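Local coordinates for SusD superfamily protein (PDB 3L22), which probably binds sugars at the bacterial outer membrane as a SusD-family protein, and can also bind zinc ions, at residues 165-168 with 169-172; 262-266 with 267-271. All blocks are in the same frame, centred on the assembly; numbering follows the deposited sequence. Where two conformers were deposited one is given.

Contact 1: residues 165-168 with 169-172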
# COMPACT_ATOMS: atom_id res chain seq x y z
N ARG A 165 -18.70 -7.21 12.25
CA ARG A 165 -17.43 -6.58 11.96
C ARG A 165 -16.52 -6.78 13.17
O ARG A 165 -16.96 -6.65 14.30
CB ARG A 165 -17.64 -5.09 11.69
CG ARG A 165 -18.64 -4.79 10.55
CD ARG A 165 -19.11 -3.32 10.56
NE ARG A 165 -18.01 -2.44 10.15
CZ ARG A 165 -18.06 -1.11 10.16
NH1 ARG A 165 -19.17 -0.49 10.53
NH2 ARG A 165 -16.97 -0.39 9.77
N SER A 166 -15.25 -7.13 12.93
CA SER A 166 -14.22 -7.07 13.95
C SER A 166 -13.72 -5.64 14.08
O SER A 166 -13.97 -4.82 13.20
CB SER A 166 -13.06 -7.98 13.57
OG SER A 166 -13.47 -9.32 13.73
N THR A 167 -13.01 -5.35 15.18
CA THR A 167 -12.48 -4.02 15.41
C THR A 167 -11.18 -3.79 14.59
O THR A 167 -10.53 -4.74 14.18
CB THR A 167 -12.21 -3.76 16.88
OG1 THR A 167 -11.11 -4.56 17.30
CG2 THR A 167 -13.48 -4.04 17.80
N VAL A 168 -10.81 -2.53 14.39
CA VAL A 168 -9.53 -2.16 13.78
C VAL A 168 -8.35 -2.85 14.51
O VAL A 168 -7.46 -3.41 13.85
CB VAL A 168 -9.38 -0.63 13.63
CG1 VAL A 168 -9.37 0.11 15.02
CG2 VAL A 168 -8.14 -0.24 12.77
N LYS A 169 -8.39 -2.90 15.84
CA LYS A 169 -7.37 -3.62 16.61
C LYS A 169 -7.41 -5.13 16.28
O LYS A 169 -6.36 -5.76 16.08
CB LYS A 169 -7.55 -3.40 18.12
CG LYS A 169 -6.69 -4.30 19.08
CD LYS A 169 -6.94 -3.94 20.58
CE LYS A 169 -6.02 -4.65 21.61
NZ LYS A 169 -6.30 -6.13 21.91
N GLN A 170 -8.59 -5.72 16.23
CA GLN A 170 -8.69 -7.17 15.99
C GLN A 170 -8.15 -7.54 14.62
O GLN A 170 -7.51 -8.59 14.44
CB GLN A 170 -10.13 -7.69 16.17
CG GLN A 170 -10.56 -7.79 17.62
CD GLN A 170 -12.06 -7.99 17.78
OE1 GLN A 170 -12.89 -7.50 16.99
NE2 GLN A 170 -12.42 -8.75 18.80
N ILE A 171 -8.40 -6.67 13.64
CA ILE A 171 -7.93 -6.95 12.28
C ILE A 171 -6.40 -6.90 12.26
O ILE A 171 -5.76 -7.81 11.72
CB ILE A 171 -8.56 -6.02 11.23
CG1 ILE A 171 -10.06 -6.28 11.11
CG2 ILE A 171 -7.87 -6.16 9.87
CD1 ILE A 171 -10.50 -7.65 10.63
N TYR A 172 -5.82 -5.86 12.86
CA TYR A 172 -4.38 -5.80 12.98
C TYR A 172 -3.80 -7.00 13.71
O TYR A 172 -2.73 -7.51 13.32
CB TYR A 172 -3.91 -4.52 13.67
CG TYR A 172 -3.95 -3.27 12.82
CD1 TYR A 172 -3.51 -3.26 11.49
CD2 TYR A 172 -4.37 -2.06 13.36
CE1 TYR A 172 -3.53 -2.07 10.73
CE2 TYR A 172 -4.39 -0.90 12.59
CZ TYR A 172 -3.96 -0.91 11.31
OH TYR A 172 -3.99 0.26 10.56
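Thr167 and Gln170 meet where the extended backbone of 165-167 turns into helix 168-178, whose first i-to-i+4 bonds run from Ile171 N to Thr167 O (2.9 Å) and from Tyr172 N to Val168 O (3.1 Å). The two residues form a capping box, with Thr167 as the N-cap. Its OG1, set between the backbone N and the carbonyl carbon (chi1 69°), faces the helix start and accepts from Gln170 N at 3.0 Å. In return Gln170 sends its side chain back toward the loop, extended beyond CG, and OE1 accepts a hydrogen bond from Thr167 N at 2.8 Å that is nearly straight (168°). That donor lies slightly out of the amide's carbonyl plane, tilted by 16°. Each residue therefore holds the other's backbone N-H, which fixes both side chains. On the buried side, Val168 and Tyr172 run side by side in the same direction, and the side chain of Tyr172 also touches Val210 and Ala213 on helix 200-213. Asn132 ND2 also bonds to Val168 O, tying the first turn to the loop that follows helix 113-131. Ser166 packs just before the cap, its CB lying 3.9 Å from Ile171 CD1.

Contact 2: residues 262-266 with 267-271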
# COMPACT_ATOMS: atom_id res chain seq x y z
N ASN A 262 -7.90 -3.74 -17.41
CA ASN A 262 -8.77 -3.32 -18.51
C ASN A 262 -8.89 -1.76 -18.56
O ASN A 262 -8.17 -1.03 -17.84
CB ASN A 262 -10.12 -4.02 -18.32
CG ASN A 262 -10.81 -4.36 -19.63
OD1 ASN A 262 -10.87 -3.55 -20.54
ND2 ASN A 262 -11.34 -5.58 -19.72
N THR A 263 -9.79 -1.26 -19.41
CA THR A 263 -9.91 0.18 -19.68
C THR A 263 -10.04 1.01 -18.45
O THR A 263 -10.88 0.74 -17.61
CB THR A 263 -11.09 0.47 -20.57
OG1 THR A 263 -11.04 -0.48 -21.61
CG2 THR A 263 -11.00 1.85 -21.16
N GLN A 264 -9.15 2.01 -18.37
CA GLN A 264 -9.08 2.94 -17.25
C GLN A 264 -9.00 2.27 -15.90
O GLN A 264 -9.67 2.66 -14.98
CB GLN A 264 -10.23 3.93 -17.32
CG GLN A 264 -10.06 4.86 -18.48
CD GLN A 264 -11.05 6.02 -18.44
OE1 GLN A 264 -12.26 5.83 -18.20
NE2 GLN A 264 -10.53 7.24 -18.68
N GLN A 265 -8.19 1.22 -15.80
CA GLN A 265 -7.93 0.59 -14.51
C GLN A 265 -6.47 0.57 -14.13
O GLN A 265 -6.16 0.23 -13.02
CB GLN A 265 -8.49 -0.82 -14.51
CG GLN A 265 -10.01 -0.84 -14.61
CD GLN A 265 -10.55 -2.20 -14.54
OE1 GLN A 265 -9.96 -3.06 -13.87
NE2 GLN A 265 -11.69 -2.45 -15.23
N SER A 266 -5.57 0.91 -15.06
CA SER A 266 -4.15 0.86 -14.76
C SER A 266 -3.67 2.19 -14.19
O SER A 266 -4.25 3.24 -14.46
CB SER A 266 -3.32 0.56 -16.01
OG SER A 266 -3.39 1.63 -16.93
N LEU A 267 -2.58 2.12 -13.43
CA LEU A 267 -1.89 3.30 -12.96
C LEU A 267 -1.57 4.31 -14.08
O LEU A 267 -1.90 5.51 -13.96
CB LEU A 267 -0.60 2.90 -12.25
CG LEU A 267 -0.68 2.63 -10.75
CD1 LEU A 267 -1.84 1.79 -10.32
CD2 LEU A 267 0.68 2.12 -10.24
N ALA A 268 -0.96 3.83 -15.15
CA ALA A 268 -0.55 4.71 -16.24
C ALA A 268 -1.71 5.45 -16.87
O ALA A 268 -1.57 6.61 -17.26
CB ALA A 268 0.29 3.92 -17.32
N GLU A 269 -2.86 4.79 -16.93
CA GLU A 269 -4.04 5.42 -17.50
C GLU A 269 -4.54 6.61 -16.66
O GLU A 269 -5.18 7.51 -17.21
CB GLU A 269 -5.15 4.40 -17.70
CG GLU A 269 -4.89 3.52 -18.90
CD GLU A 269 -5.87 2.40 -18.97
OE1 GLU A 269 -5.82 1.48 -18.12
OE2 GLU A 269 -6.75 2.48 -19.85
N TYR A 270 -4.21 6.63 -15.38
CA TYR A 270 -4.62 7.72 -14.49
C TYR A 270 -3.70 8.94 -14.51
O TYR A 270 -4.12 10.03 -14.11
CB TYR A 270 -4.83 7.15 -13.04
CG TYR A 270 -6.20 6.59 -12.86
CD1 TYR A 270 -6.59 5.47 -13.55
CD2 TYR A 270 -7.11 7.17 -12.00
CE1 TYR A 270 -7.84 4.95 -13.41
CE2 TYR A 270 -8.38 6.64 -11.85
CZ TYR A 270 -8.72 5.52 -12.56
OH TYR A 270 -9.94 4.98 -12.47
N TYR A 271 -2.46 8.78 -14.98
CA TYR A 271 -1.44 9.82 -14.93
C TYR A 271 -0.96 10.32 -16.30
O TYR A 271 -0.54 11.47 -16.39
CB TYR A 271 -0.20 9.31 -14.17
CG TYR A 271 -0.47 9.06 -12.69
CD1 TYR A 271 -0.63 10.12 -11.82
CD2 TYR A 271 -0.49 7.77 -12.17
CE1 TYR A 271 -0.86 9.92 -10.48
CE2 TYR A 271 -0.71 7.54 -10.82
CZ TYR A 271 -0.92 8.63 -9.99
OH TYR A 271 -1.16 8.43 -8.66
O HOH W 1 -7.27 7.43 -19.02
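Glu269 folds back from the short helix 267-271 over the loop that leads into it, so that its side chain runs alongside Ser266 and ends among backbone N-H groups. Its CB sits 3.4 Å from Ser266 OG, CG comes nearer to the same hydroxyl oxygen, and CD lies 3.3 Å from it. CG lies beside Glu269's own backbone N (chi1 -76°), and the extended chain beyond it carries the carboxylate out to the loop. OE1 accepts from Ser266 OG at 2.7 Å through its anti lone pair, and from Ser266 N at 3.1 Å, that donor standing 28° out of the carboxylate plane. With Glu269 N bonded to Ser266 OG at 3.2 Å, the pair makes a capping box in which Ser266 is the N-cap. OE1 also forms a salt bridge with Lys318, which probably helps to stabilise the negative charge. OE2 accepts a hydrogen bond from Gln264 N at 2.9 Å, the donor standing above the carboxylate plane, within the type II beta turn of Asn262 to Gln265. Next along the helix, Tyr270 presents its ring edge to the loop, CE1 lying 3.3 Å from Gln264 O. A water bridges Gln264 NE2 and Glu269 O, 2.8 Å from the latter.

How the contacts relate
Contact 1 comes first along the chain and contact 2 about 90 residues later; their centres are 32 Å apart, on opposite sides of the chain's centre, with nearest atoms about 21 Å apart. Both are helix starts closed by a capping box, but the helices differ. Residues 165-172 open the regular helix 168-178, packed against helix 200-213 and bonded to the loop after helix 113-131 in the TPR-related part of the fold. Residues 262-271 open a short, weakly bonded helix between strands 249-253 and 277-279, packed against helix 44-52. His174, a zinc ligand whose ion is not bound to this chain in the model, lies near Ile171 of contact 1; contact 2 lies away from the metal-binding residues.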